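Local atomic coordinates of cohesin (PDB entry 2XDH), a protein that carries a non-cellulosomal cohesin domain, a module that in its family binds dockerin partners, within a longer archaeal protein possibly involved in carbohydrate binding. Residues 8-14 with 147-153; 28-33 with 131-135; 34-40 with 125-131; 48-54 with 81-86. One frame throughout, in Å; residues are numbered along the deposited sequence.

Contact 1: 8-14 with 147-153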
loop_
_atom_site.group_PDB
_atom_site.type_symbol
_atom_site.label_atom_id
_atom_site.label_comp_id
_atom_site.label_asym_id
_atom_site.label_seq_id
_atom_site.Cartn_x
_atom_site.Cartn_y
_atom_site.Cartn_z
ATOM N N GLY A 8 15.600 -21.194 4.696
ATOM C CA GLY A 8 16.118 -21.926 3.559
ATOM C C GLY A 8 16.377 -23.389 3.881
ATOM O O GLY A 8 16.435 -23.787 5.051
ATOM N N SER A 9 16.532 -24.196 2.837
ATOM C CA SER A 9 16.844 -25.613 3.001
ATOM C C SER A 9 18.236 -25.902 2.447
ATOM O O SER A 9 18.724 -25.167 1.586
ATOM C CB SER A 9 15.797 -26.473 2.290
ATOM O OG SER A 9 14.529 -26.327 2.907
ATOM N N ALA A 10 18.874 -26.964 2.937
ATOM C CA ALA A 10 20.242 -27.247 2.527
ATOM C C ALA A 10 20.617 -28.685 2.784
ATOM O O ALA A 10 19.940 -29.404 3.527
ATOM C CB ALA A 10 21.232 -26.303 3.232
ATOM N N GLU A 11 21.707 -29.103 2.157
ATOM C CA GLU A 11 22.261 -30.419 2.395
ATOM C C GLU A 11 23.777 -30.337 2.241
ATOM O O GLU A 11 24.273 -29.604 1.390
ATOM C CB GLU A 11 21.688 -31.423 1.403
ATOM C CG GLU A 11 22.011 -31.099 -0.042
ATOM C CD GLU A 11 21.211 -31.955 -1.018
ATOM O OE1 GLU A 11 19.967 -31.871 -0.994
ATOM O OE2 GLU A 11 21.822 -32.711 -1.802
ATOM N N ALA A 12 24.498 -31.091 3.061
ATOM C CA ALA A 12 25.960 -31.072 3.044
ATOM C C ALA A 12 26.511 -32.214 3.884
ATOM O O ALA A 12 25.797 -32.762 4.721
ATOM C CB ALA A 12 26.463 -29.748 3.559
ATOM N N PRO A 13 27.789 -32.583 3.663
ATOM C CA PRO A 13 28.405 -33.687 4.406
ATOM C C PRO A 13 28.897 -33.217 5.762
ATOM O O PRO A 13 28.982 -32.013 5.995
ATOM C CB PRO A 13 29.620 -34.070 3.541
ATOM C CG PRO A 13 29.573 -33.165 2.322
ATOM C CD PRO A 13 28.730 -31.991 2.702
ATOM N N GLN A 14 29.217 -34.159 6.641
ATOM C CA GLN A 14 29.837 -33.828 7.915
ATOM C C GLN A 14 31.120 -33.047 7.663
ATOM O O GLN A 14 31.858 -33.333 6.714
ATOM C CB GLN A 14 30.151 -35.097 8.711
ATOM C CG GLN A 14 28.961 -36.021 8.933
ATOM C CD GLN A 14 28.676 -36.926 7.739
ATOM O OE1 GLN A 14 29.313 -36.812 6.691
ATOM N NE2 GLN A 14 27.721 -37.836 7.899
ATOM N N GLY A 147 12.535 -24.692 7.106
ATOM C CA GLY A 147 13.529 -25.181 6.178
ATOM C C GLY A 147 13.785 -26.626 6.500
ATOM O O GLY A 147 13.340 -27.116 7.535
ATOM N N THR A 148 14.509 -27.304 5.624
ATOM C CA THR A 148 14.815 -28.716 5.835
ATOM C C THR A 148 16.308 -28.918 5.595
ATOM O O THR A 148 16.860 -28.413 4.617
ATOM C CB THR A 148 14.023 -29.577 4.856
ATOM O OG1 THR A 148 12.625 -29.290 5.002
ATOM C CG2 THR A 148 14.277 -31.062 5.100
ATOM N N PHE A 149 16.973 -29.632 6.491
ATOM C CA PHE A 149 18.391 -29.898 6.282
ATOM C C PHE A 149 18.695 -31.385 6.314
ATOM O O PHE A 149 18.187 -32.102 7.170
ATOM C CB PHE A 149 19.259 -29.200 7.323
ATOM C CG PHE A 149 20.672 -29.706 7.330
ATOM C CD1 PHE A 149 21.600 -29.189 6.450
ATOM C CD2 PHE A 149 21.045 -30.744 8.165
ATOM C CE1 PHE A 149 22.894 -29.678 6.422
ATOM C CE2 PHE A 149 22.334 -31.237 8.144
ATOM C CZ PHE A 149 23.261 -30.699 7.269
ATOM N N ARG A 150 19.530 -31.837 5.380
ATOM C CA ARG A 150 19.932 -33.242 5.315
ATOM C C ARG A 150 21.448 -33.401 5.199
ATOM O O ARG A 150 22.106 -32.663 4.471
ATOM C CB ARG A 150 19.275 -33.959 4.125
ATOM C CG ARG A 150 17.818 -34.319 4.321
ATOM C CD ARG A 150 17.466 -35.611 3.589
ATOM N NE ARG A 150 17.889 -35.598 2.189
ATOM C CZ ARG A 150 18.642 -36.538 1.627
ATOM N NH1 ARG A 150 19.056 -37.572 2.347
ATOM N NH2 ARG A 150 18.982 -36.448 0.345
ATOM N N ILE A 151 22.000 -34.385 5.895
ATOM C CA ILE A 151 23.398 -34.723 5.678
ATOM C C ILE A 151 23.507 -35.565 4.415
ATOM O O ILE A 151 22.780 -36.541 4.245
ATOM C CB ILE A 151 23.993 -35.478 6.862
ATOM C CG1 ILE A 151 23.838 -34.655 8.140
ATOM C CG2 ILE A 151 25.461 -35.784 6.612
ATOM C CD1 ILE A 151 24.418 -35.338 9.331
ATOM N N VAL A 152 24.428 -35.180 3.539
ATOM C CA VAL A 152 24.502 -35.714 2.185
ATOM C C VAL A 152 25.974 -35.911 1.779
ATOM O O VAL A 152 26.865 -35.331 2.393
ATOM C CB VAL A 152 23.776 -34.737 1.226
ATOM C CG1 VAL A 152 24.617 -34.401 0.011
ATOM C CG2 VAL A 152 22.397 -35.274 0.849
ATOM N N SER A 153 26.232 -36.731 0.762
ATOM C CA SER A 153 27.599 -36.969 0.303
ATOM C C SER A 153 27.980 -35.999 -0.806
ATOM O O SER A 153 27.648 -34.818 -0.747
ATOM C CB SER A 153 27.736 -38.392 -0.229
ATOM O OG SER A 153 27.055 -38.525 -1.466
#
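Val152 and Glu11 bury the most surface here, 67 and 59 Å², and they meet directly: Glu11 OE2 lies 3.7 Å from Val152 CG2, and the two side chains cross obliquely. Glu11 CG sits between its own backbone N and carbonyl carbon (chi1 62°), and the chain then runs out extended, which carries the carboxylate past the valine methyls. Ala12, third with 53 Å², works through its backbone. Its N donates to Arg150 O at 3.2 Å, and its O accepts from Val152 N at 3.0 Å with the donor 69° out of the carbonyl plane. Strands 10-12 and 147-151 run parallel, 12° apart, and the ladder of bonds also takes in Ala10 N to Thr148 O and Arg150 N to Ala10 O. Where the ladder begins, a side chain replaces a carbonyl: Thr148 N donates to Ser9 OG at 2.9 Å. On the face bearing Ala10 and Ala12, the Phe149 ring lies obliquely to the backbone of 10-12, its CD1 3.4 Å from Ala10 O, and it packs on to Ile18 and Val91. The chemistry thus divides: the Phe149 face is apolar, while the other carries Glu11, with Val152 packed on it, and Arg150, opposite charges near each other without touching.

Contact 2: 28-33 with 131-135. With SO4 (sulfate ion), chain E.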
loop_
_atom_site.group_PDB
_atom_site.type_symbol
_atom_site.label_atom_id
_atom_site.label_comp_id
_atom_site.label_asym_id
_atom_site.label_seq_id
_atom_site.Cartn_x
_atom_site.Cartn_y
_atom_site.Cartn_z
ATOM N N ASP A 28 5.723 -5.534 3.520
ATOM C CA ASP A 28 5.112 -4.239 3.232
ATOM C C ASP A 28 5.419 -3.260 4.363
ATOM O O ASP A 28 4.694 -3.189 5.369
ATOM C CB ASP A 28 3.602 -4.418 3.034
ATOM C CG ASP A 28 2.884 -3.115 2.713
ATOM O OD1 ASP A 28 3.559 -2.154 2.286
ATOM O OD2 ASP A 28 1.636 -3.067 2.874
ATOM N N LYS A 29 6.524 -2.531 4.215
ATOM C CA LYS A 29 6.937 -1.546 5.210
ATOM C C LYS A 29 7.050 -2.123 6.619
ATOM O O LYS A 29 6.586 -1.532 7.593
ATOM C CB LYS A 29 5.986 -0.345 5.182
ATOM C CG LYS A 29 5.980 0.344 3.811
ATOM C CD LYS A 29 5.049 1.543 3.772
ATOM C CE LYS A 29 4.782 1.972 2.333
ATOM N NZ LYS A 29 3.857 3.136 2.274
ATOM N N VAL A 30 7.704 -3.271 6.729
ATOM C CA VAL A 30 7.956 -3.867 8.035
ATOM C C VAL A 30 8.985 -3.057 8.787
ATOM O O VAL A 30 10.038 -2.722 8.243
ATOM C CB VAL A 30 8.430 -5.323 7.885
ATOM C CG1 VAL A 30 8.891 -5.909 9.219
ATOM C CG2 VAL A 30 7.313 -6.160 7.268
ATOM N N GLY A 31 8.696 -2.761 10.052
ATOM C CA GLY A 31 9.596 -1.964 10.861
ATOM C C GLY A 31 10.326 -2.732 11.943
ATOM O O GLY A 31 11.421 -2.353 12.358
ATOM N N SER A 32 9.731 -3.810 12.435
ATOM C CA SER A 32 10.465 -4.607 13.400
ATOM C C SER A 32 10.078 -6.067 13.303
ATOM O O SER A 32 8.926 -6.405 13.031
ATOM C CB SER A 32 10.262 -4.094 14.819
ATOM O OG SER A 32 8.946 -4.323 15.240
ATOM N N ILE A 33 11.055 -6.927 13.536
ATOM C CA ILE A 33 10.835 -8.363 13.466
ATOM C C ILE A 33 11.586 -8.984 14.621
ATOM O O ILE A 33 12.770 -8.693 14.812
ATOM C CB ILE A 33 11.449 -8.942 12.176
ATOM C CG1 ILE A 33 10.814 -8.322 10.935
ATOM C CG2 ILE A 33 11.328 -10.467 12.160
ATOM C CD1 ILE A 33 11.452 -8.789 9.643
ATOM N N GLU A 131 7.230 -12.088 16.101
ATOM C CA GLU A 131 6.559 -10.846 16.458
ATOM C C GLU A 131 6.930 -9.833 15.385
ATOM O O GLU A 131 8.099 -9.501 15.224
ATOM C CB GLU A 131 7.025 -10.382 17.832
ATOM C CG GLU A 131 6.900 -11.474 18.893
ATOM C CD GLU A 131 7.425 -11.033 20.252
ATOM O OE1 GLU A 131 8.251 -10.100 20.298
ATOM O OE2 GLU A 131 7.014 -11.621 21.273
ATOM N N ILE A 132 5.951 -9.362 14.620
ATOM C CA ILE A 132 6.311 -8.496 13.501
ATOM C C ILE A 132 5.340 -7.332 13.397
ATOM O O ILE A 132 4.131 -7.522 13.548
ATOM C CB ILE A 132 6.387 -9.332 12.207
ATOM C CG1 ILE A 132 6.621 -8.453 10.980
ATOM C CG2 ILE A 132 5.128 -10.158 12.052
ATOM C CD1 ILE A 132 6.931 -9.256 9.742
ATOM N N TYR A 133 5.878 -6.129 13.182
ATOM C CA TYR A 133 5.079 -4.901 13.124
ATOM C C TYR A 133 5.516 -4.029 11.953
ATOM O O TYR A 133 6.687 -4.024 11.585
ATOM C CB TYR A 133 5.261 -4.083 14.409
ATOM C CG TYR A 133 4.780 -4.802 15.642
ATOM C CD1 TYR A 133 3.476 -4.661 16.083
ATOM C CD2 TYR A 133 5.628 -5.636 16.356
ATOM C CE1 TYR A 133 3.021 -5.328 17.209
ATOM C CE2 TYR A 133 5.190 -6.305 17.489
ATOM C CZ TYR A 133 3.884 -6.147 17.905
ATOM O OH TYR A 133 3.433 -6.805 19.025
ATOM N N ASP A 134 4.595 -3.275 11.370
ATOM C CA ASP A 134 5.019 -2.344 10.315
ATOM C C ASP A 134 5.566 -1.071 10.953
ATOM O O ASP A 134 5.598 -0.953 12.182
ATOM C CB ASP A 134 3.879 -2.064 9.314
ATOM C CG ASP A 134 2.729 -1.296 9.924
ATOM O OD1 ASP A 134 2.908 -0.729 11.021
ATOM O OD2 ASP A 134 1.640 -1.240 9.293
ATOM N N ILE A 135 6.000 -0.116 10.134
ATOM C CA ILE A 135 6.672 1.062 10.659
ATOM C C ILE A 135 5.704 1.966 11.416
ATOM O O ILE A 135 6.138 2.892 12.085
ATOM C CB ILE A 135 7.361 1.871 9.541
ATOM C CG1 ILE A 135 6.351 2.209 8.443
ATOM C CG2 ILE A 135 8.575 1.107 8.976
ATOM C CD1 ILE A 135 6.923 3.100 7.345
HETATM S S SO4 E . 0.090 1.203 2.494
HETATM O O1 SO4 E . -0.284 2.188 1.483
HETATM O O2 SO4 E . 0.134 1.843 3.806
HETATM O O3 SO4 E . 1.405 0.654 2.176
HETATM O O4 SO4 E . -0.896 0.125 2.512
HETATM O O HOH W 1 2.187 -1.322 6.051
HETATM O O HOH W 2 9.098 -7.146 16.499
#
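Tyr133 O takes two backbone donors at once, Gly31 N at 2.8 Å and Ser32 N at 3.2 Å, because both residues face Tyr133 across a classic beta bulge. The first donor lies in the carbonyl plane and the second is tilted 24° from it. Tyr133 N returns the pairing to Ser32 O. The extra residue shifts the register by one, and beyond it Ile135 N donates to Lys29 O at 3.0 Å. Gly31 has no side chain at the place where Ile135 CG2 comes within 3.7 Å of its CA.

Strands 30-33 and 131-134 are antiparallel neighbours, at 160°, in the beta-sandwich of the cohesin fold. On the buried face, Val30 CG1 touches Ile132 CG1 at 3.8 Å, the two side chains crossing at about a right angle, while Ile33 lies alongside Ile132. Ile132 reaches them with CG1 anti to its backbone N (chi1 174°). On the other face Ser32 OG approaches the edge of the Tyr133 ring, 3.7 Å from CD2, and a water joins this hydroxyl to Glu131 O.

At the corner, Asp28 and Lys29 join subunits: Lys29 NZ makes a salt bridge with Asp28 of a second subunit, and Asp28 receives Lys29 of a third; a sulfate, probably from the crystallisation liquor, is only weakly bonded to Lys29 NZ. Asp134 OD1 accepts from the backbone N atoms of Asp136 and Asn138, tying it to the loop holding Asp136, a magnesium ligand seen in this protein though without the metal on this chain.

Contact 3: 34-40 with 125-131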
loop_
_atom_site.group_PDB
_atom_site.type_symbol
_atom_site.label_atom_id
_atom_site.label_comp_id
_atom_site.label_asym_id
_atom_site.label_seq_id
_atom_site.Cartn_x
_atom_site.Cartn_y
_atom_site.Cartn_z
ATOM N N ASN A 34 10.903 -9.810 15.410
ATOM C CA ASN A 34 11.604 -10.694 16.326
ATOM C C ASN A 34 11.173 -12.094 16.008
ATOM O O ASN A 34 9.988 -12.344 15.801
ATOM C CB ASN A 34 11.293 -10.382 17.784
ATOM C CG ASN A 34 12.053 -9.180 18.277
ATOM O OD1 ASN A 34 13.025 -9.307 19.019
ATOM N ND2 ASN A 34 11.641 -8.003 17.828
ATOM N N LEU A 35 12.131 -13.007 15.954
ATOM C CA LEU A 35 11.793 -14.396 15.691
ATOM C C LEU A 35 12.821 -15.322 16.308
ATOM O O LEU A 35 13.871 -14.870 16.782
ATOM C CB LEU A 35 11.668 -14.652 14.188
ATOM C CG LEU A 35 12.887 -14.372 13.295
ATOM C CD1 LEU A 35 13.920 -15.499 13.395
ATOM C CD2 LEU A 35 12.431 -14.213 11.856
ATOM N N ILE A 36 12.481 -16.611 16.326
ATOM C CA ILE A 36 13.366 -17.655 16.791
ATOM C C ILE A 36 13.506 -18.663 15.662
ATOM O O ILE A 36 12.502 -19.117 15.099
ATOM C CB ILE A 36 12.776 -18.365 18.010
ATOM C CG1 ILE A 36 12.660 -17.387 19.186
ATOM C CG2 ILE A 36 13.641 -19.541 18.404
ATOM C CD1 ILE A 36 11.995 -17.998 20.397
ATOM N N LEU A 37 14.748 -18.985 15.307
ATOM C CA LEU A 37 15.022 -20.082 14.374
ATOM C C LEU A 37 15.594 -21.242 15.153
ATOM O O LEU A 37 16.656 -21.117 15.759
ATOM C CB LEU A 37 16.048 -19.651 13.325
ATOM C CG LEU A 37 16.469 -20.757 12.350
ATOM C CD1 LEU A 37 15.331 -21.088 11.399
ATOM C CD2 LEU A 37 17.700 -20.332 11.557
ATOM N N SER A 38 14.891 -22.367 15.167
ATOM C CA SER A 38 15.417 -23.545 15.841
ATOM C C SER A 38 16.149 -24.396 14.819
ATOM O O SER A 38 15.742 -24.465 13.663
ATOM C CB SER A 38 14.294 -24.350 16.503
ATOM O OG SER A 38 13.706 -23.619 17.563
ATOM N N TYR A 39 17.232 -25.038 15.244
ATOM C CA TYR A 39 18.020 -25.862 14.339
ATOM C C TYR A 39 18.388 -27.207 14.966
ATOM O O TYR A 39 18.435 -27.330 16.186
ATOM C CB TYR A 39 19.276 -25.101 13.920
ATOM C CG TYR A 39 20.148 -24.696 15.077
ATOM C CD1 TYR A 39 21.215 -25.488 15.477
ATOM C CD2 TYR A 39 19.911 -23.517 15.774
ATOM C CE1 TYR A 39 22.024 -25.117 16.543
ATOM C CE2 TYR A 39 20.714 -23.137 16.842
ATOM C CZ TYR A 39 21.769 -23.948 17.219
ATOM O OH TYR A 39 22.579 -23.584 18.271
ATOM N N PRO A 40 18.644 -28.224 14.129
ATOM C CA PRO A 40 18.936 -29.584 14.614
ATOM C C PRO A 40 20.301 -29.742 15.286
ATOM O O PRO A 40 21.203 -28.931 15.064
ATOM C CB PRO A 40 18.883 -30.430 13.338
ATOM C CG PRO A 40 19.158 -29.463 12.221
ATOM C CD PRO A 40 18.570 -28.155 12.660
ATOM N N LEU A 125 14.473 -26.770 10.128
ATOM C CA LEU A 125 14.943 -25.458 10.559
ATOM C C LEU A 125 13.655 -24.695 10.769
ATOM O O LEU A 125 13.031 -24.259 9.799
ATOM C CB LEU A 125 15.789 -24.804 9.474
ATOM C CG LEU A 125 17.127 -25.532 9.259
ATOM C CD1 LEU A 125 17.719 -25.243 7.887
ATOM C CD2 LEU A 125 18.105 -25.143 10.362
ATOM N N THR A 126 13.241 -24.571 12.029
ATOM C CA THR A 126 11.909 -24.064 12.338
ATOM C C THR A 126 11.895 -22.593 12.729
ATOM O O THR A 126 12.755 -22.122 13.459
ATOM C CB THR A 126 11.241 -24.877 13.469
ATOM O OG1 THR A 126 11.884 -24.589 14.715
ATOM C CG2 THR A 126 11.339 -26.359 13.186
ATOM N N LEU A 127 10.895 -21.878 12.237
ATOM C CA LEU A 127 10.675 -20.479 12.599
ATOM C C LEU A 127 9.508 -20.414 13.577
ATOM O O LEU A 127 8.427 -20.936 13.299
ATOM C CB LEU A 127 10.301 -19.681 11.344
ATOM C CG LEU A 127 11.458 -19.480 10.366
ATOM C CD1 LEU A 127 10.925 -19.033 9.029
ATOM C CD2 LEU A 127 12.478 -18.465 10.931
ATOM N N GLN A 128 9.705 -19.774 14.719
ATOM C CA GLN A 128 8.588 -19.587 15.623
ATOM C C GLN A 128 8.788 -18.370 16.499
ATOM O O GLN A 128 9.773 -17.639 16.359
ATOM C CB GLN A 128 8.355 -20.834 16.481
ATOM C CG GLN A 128 9.516 -21.178 17.389
ATOM C CD GLN A 128 10.488 -22.139 16.743
ATOM O OE1 GLN A 128 10.101 -22.969 15.920
ATOM N NE2 GLN A 128 11.757 -22.032 17.108
ATOM N N GLY A 129 7.839 -18.158 17.400
ATOM C CA GLY A 129 7.878 -17.006 18.285
ATOM C C GLY A 129 7.897 -15.695 17.528
ATOM O O GLY A 129 8.490 -14.713 17.975
ATOM N N ILE A 130 7.242 -15.655 16.371
ATOM C CA ILE A 130 7.366 -14.450 15.526
ATOM C C ILE A 130 6.586 -13.252 16.088
ATOM O O ILE A 130 5.443 -13.389 16.526
ATOM C CB ILE A 130 6.932 -14.763 14.084
ATOM C CG1 ILE A 130 7.978 -15.670 13.431
ATOM C CG2 ILE A 130 6.765 -13.493 13.280
ATOM C CD1 ILE A 130 7.433 -16.410 12.307
ATOM N N GLU A 131 7.230 -12.088 16.101
ATOM C CA GLU A 131 6.559 -10.846 16.458
ATOM C C GLU A 131 6.930 -9.833 15.385
ATOM O O GLU A 131 8.099 -9.501 15.224
ATOM C CB GLU A 131 7.025 -10.382 17.832
ATOM C CG GLU A 131 6.900 -11.474 18.893
ATOM C CD GLU A 131 7.425 -11.033 20.252
ATOM O OE1 GLU A 131 8.251 -10.100 20.298
ATOM O OE2 GLU A 131 7.014 -11.621 21.273
HETATM O O HOH W 2 9.098 -7.146 16.499
#
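The antiparallel pairing of strands 17-38 and 123-134 within the cohesin beta-sandwich is carried here by three hydrogen-bonded pairs: Asn34 with Glu131, Ile36 with Gln128, and Ser38 with Thr126. In the first, Asn34 N donates to Glu131 O at 2.8 Å and Glu131 N returns a bond to Asn34 O. The second and third pairs are likewise bonded both ways. Between Asn34 and Ile36 the register slips by one, a beta bulge, and the opposite chain turns its corner at Gly129, whose phi is positive (59°).

This ladder separates a largely polar outer face from the sandwich core. On the outer face Gln128 bends at chi2 (-92°) and lays its amide back over the neighbouring strand, NE2 coming 3.4 Å from Ile36 CG2. OE1 accepts from Thr126 OG1 at 2.7 Å, in plane and on a lone pair, while NE2 makes a weak bond to Ser38 OG. Ser38, Thr126 and Gln128 each have two deposited conformers, so this network, which describes one of them, is doubtful. The water held by Glu131 O and Ser32 OG also accepts from Asn34 ND2.

Toward the core, Leu127 CD2 touches two leucines of the facing strand, 3.9 Å from Leu37 CD1 and 4.1 Å from Leu35 CD1. Leu125 CD2 packs against Tyr39 CB at 3.7 Å and against Pro40 CD. Ala7 of strand 3-12 touches both Leu37 and Leu127, and the Tyr39 ring meets that of Phe89.

Contact 4: 48-54 with 81-86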
loop_
_atom_site.group_PDB
_atom_site.type_symbol
_atom_site.label_atom_id
_atom_site.label_comp_id
_atom_site.label_asym_id
_atom_site.label_seq_id
_atom_site.Cartn_x
_atom_site.Cartn_y
_atom_site.Cartn_z
ATOM N N VAL A 48 26.107 -15.440 12.401
ATOM C CA VAL A 48 24.800 -14.965 11.957
ATOM C C VAL A 48 25.032 -13.597 11.330
ATOM O O VAL A 48 25.522 -12.681 12.002
ATOM C CB VAL A 48 23.825 -14.830 13.135
ATOM C CG1 VAL A 48 22.471 -14.295 12.671
ATOM C CG2 VAL A 48 23.652 -16.180 13.862
ATOM N N LEU A 49 24.698 -13.465 10.047
ATOM C CA LEU A 49 25.022 -12.260 9.287
ATOM C C LEU A 49 23.756 -11.592 8.765
ATOM O O LEU A 49 22.772 -12.268 8.465
ATOM C CB LEU A 49 25.921 -12.616 8.100
ATOM C CG LEU A 49 27.318 -13.182 8.361
ATOM C CD1 LEU A 49 27.996 -13.547 7.054
ATOM C CD2 LEU A 49 28.165 -12.194 9.129
ATOM N N GLN A 50 23.788 -10.263 8.670
ATOM C CA GLN A 50 22.707 -9.496 8.046
ATOM C C GLN A 50 22.511 -9.968 6.615
ATOM O O GLN A 50 23.450 -10.449 5.973
ATOM C CB GLN A 50 22.997 -7.979 8.114
ATOM C CG GLN A 50 22.708 -7.381 9.492
ATOM C CD GLN A 50 23.598 -6.199 9.848
ATOM O OE1 GLN A 50 24.738 -6.380 10.266
ATOM N NE2 GLN A 50 23.069 -4.981 9.707
ATOM N N GLY A 51 21.283 -9.837 6.120
ATOM C CA GLY A 51 20.945 -10.273 4.778
ATOM C C GLY A 51 20.826 -9.109 3.816
ATOM O O GLY A 51 21.239 -7.992 4.143
ATOM N N SER A 52 20.263 -9.369 2.634
ATOM C CA SER A 52 20.234 -8.365 1.569
ATOM C C SER A 52 19.345 -7.176 1.926
ATOM O O SER A 52 19.495 -6.089 1.377
ATOM C CB SER A 52 19.755 -8.985 0.247
ATOM O OG SER A 52 18.387 -9.376 0.315
ATOM N N LEU A 53 18.419 -7.375 2.852
ATOM C CA LEU A 53 17.476 -6.314 3.196
ATOM C C LEU A 53 17.841 -5.581 4.475
ATOM O O LEU A 53 17.255 -4.557 4.781
ATOM C CB LEU A 53 16.059 -6.886 3.352
ATOM C CG LEU A 53 15.448 -7.483 2.096
ATOM C CD1 LEU A 53 14.123 -8.216 2.437
ATOM C CD2 LEU A 53 15.209 -6.375 1.082
ATOM N N THR A 54 18.791 -6.117 5.235
ATOM C CA THR A 54 19.002 -5.642 6.596
ATOM C C THR A 54 20.445 -5.168 6.820
ATOM O O THR A 54 20.880 -5.068 7.957
ATOM C CB THR A 54 18.675 -6.743 7.627
ATOM O OG1 THR A 54 19.366 -7.941 7.258
ATOM C CG2 THR A 54 17.155 -7.035 7.681
ATOM N N ASP A 81 10.934 -8.657 -1.424
ATOM C CA ASP A 81 11.475 -9.983 -1.166
ATOM C C ASP A 81 12.981 -9.859 -0.956
ATOM O O ASP A 81 13.624 -9.048 -1.606
ATOM C CB ASP A 81 11.272 -10.894 -2.365
ATOM C CG ASP A 81 9.817 -11.003 -2.806
ATOM O OD1 ASP A 81 8.897 -10.624 -2.056
ATOM O OD2 ASP A 81 9.600 -11.501 -3.924
ATOM N N GLY A 82 13.546 -10.697 -0.098
ATOM C CA GLY A 82 14.986 -10.702 0.098
ATOM C C GLY A 82 15.352 -11.433 1.374
ATOM O O GLY A 82 14.478 -11.917 2.081
ATOM N N SER A 83 16.645 -11.534 1.666
ATOM C CA SER A 83 17.072 -12.187 2.893
ATOM C C SER A 83 17.081 -11.219 4.076
ATOM O O SER A 83 17.477 -10.054 3.949
ATOM C CB SER A 83 18.450 -12.830 2.708
ATOM O OG SER A 83 19.357 -11.911 2.129
ATOM N N LEU A 84 16.630 -11.723 5.219
ATOM C CA LEU A 84 16.661 -11.005 6.488
ATOM C C LEU A 84 17.979 -11.263 7.194
ATOM O O LEU A 84 18.538 -10.376 7.834
ATOM C CB LEU A 84 15.513 -11.474 7.385
ATOM C CG LEU A 84 14.117 -11.142 6.867
ATOM C CD1 LEU A 84 13.067 -11.723 7.806
ATOM C CD2 LEU A 84 13.976 -9.621 6.751
ATOM N N PHE A 85 18.464 -12.495 7.096
ATOM C CA PHE A 85 19.774 -12.833 7.650
ATOM C C PHE A 85 20.222 -14.171 7.094
ATOM O O PHE A 85 19.434 -14.877 6.471
ATOM C CB PHE A 85 19.780 -12.823 9.186
ATOM C CG PHE A 85 18.804 -13.805 9.828
ATOM C CD1 PHE A 85 19.232 -15.064 10.233
ATOM C CD2 PHE A 85 17.484 -13.445 10.059
ATOM C CE1 PHE A 85 18.360 -15.963 10.840
ATOM C CE2 PHE A 85 16.595 -14.334 10.668
ATOM C CZ PHE A 85 17.036 -15.600 11.056
ATOM N N TYR A 86 21.495 -14.492 7.289
ATOM C CA TYR A 86 22.074 -15.756 6.847
ATOM C C TYR A 86 22.656 -16.391 8.095
ATOM O O TYR A 86 23.221 -15.692 8.940
ATOM C CB TYR A 86 23.209 -15.510 5.829
ATOM C CG TYR A 86 22.742 -15.286 4.406
ATOM C CD1 TYR A 86 22.623 -16.358 3.519
ATOM C CD2 TYR A 86 22.426 -14.009 3.938
ATOM C CE1 TYR A 86 22.196 -16.172 2.207
ATOM C CE2 TYR A 86 21.987 -13.813 2.620
ATOM C CZ TYR A 86 21.875 -14.905 1.766
ATOM O OH TYR A 86 21.444 -14.744 0.465
#
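Leu53 lays its CD1 over the backbone of Gly82, 3.5 Å from Gly82 CA, a close approach made where Gly82 has no side chain. Its own N donates to Ser83 O at 3.0 Å, so the leucine is held by main chain and side chain together. Beside it two serines exchange bonds: Ser52 N donates to Ser83 OG at 2.7 Å and nearly straight (172°), while Ser83 N donates to Ser52 OG at 3.1 Å. Each hydroxyl sits between its own backbone N and carbonyl carbon (chi1 67° for Ser52), which sets it against the opposite main chain.

Thr54 OG1 does double duty. It donates to Leu84 O at 2.6 Å, from 37° above the carbonyl plane, and accepts from Gly51 N at 2.9 Å, fixing the turn after strand 48-50 to strand 82-91. Gln50 NE2 also spans the turn, donating to Thr54 O. Further along, Leu49 and Tyr86 form a regular antiparallel hydrogen-bonded pair, and the edge of the Tyr86 ring faces Gly51 CA.

Leu84 and Phe85 both face Val22 in a classic beta bulge within the pairing of strand 82-91 with strand 17-38; strand 82-91 also pairs with 43-50. Inward, Val48 and Phe85 lie side by side and both reach Phe59 of strand 58-64, while Leu84 and Thr54 pack on Ile72 of strand 67-74.

How the contacts relate
From the N terminus, strand 3-12 waits longest for its partner: contact 1 closes the widest loop, joining it to strand 142-151, and the other three are nested inside. Strand 17-38 follows and pairs with strand 123-134 twice, contact 2 enclosing contact 3; the two share Glu131 and a water. Innermost, contact 4 ties strand 43-50 to strand 82-91. None of the loops cross. Gly147 N, probably hydrogen-bonded to Leu125 O, links contacts 1 and 3, while across the core Leu35 CD1 of contact 3 meets Phe85 CZ of contact 4 at 3.9 Å, and Ile33 of contact 2 packs on Leu84 of contact 4. Contacts 1 and 2 lie on opposite sides of the chain's centre, about 30 Å between centres.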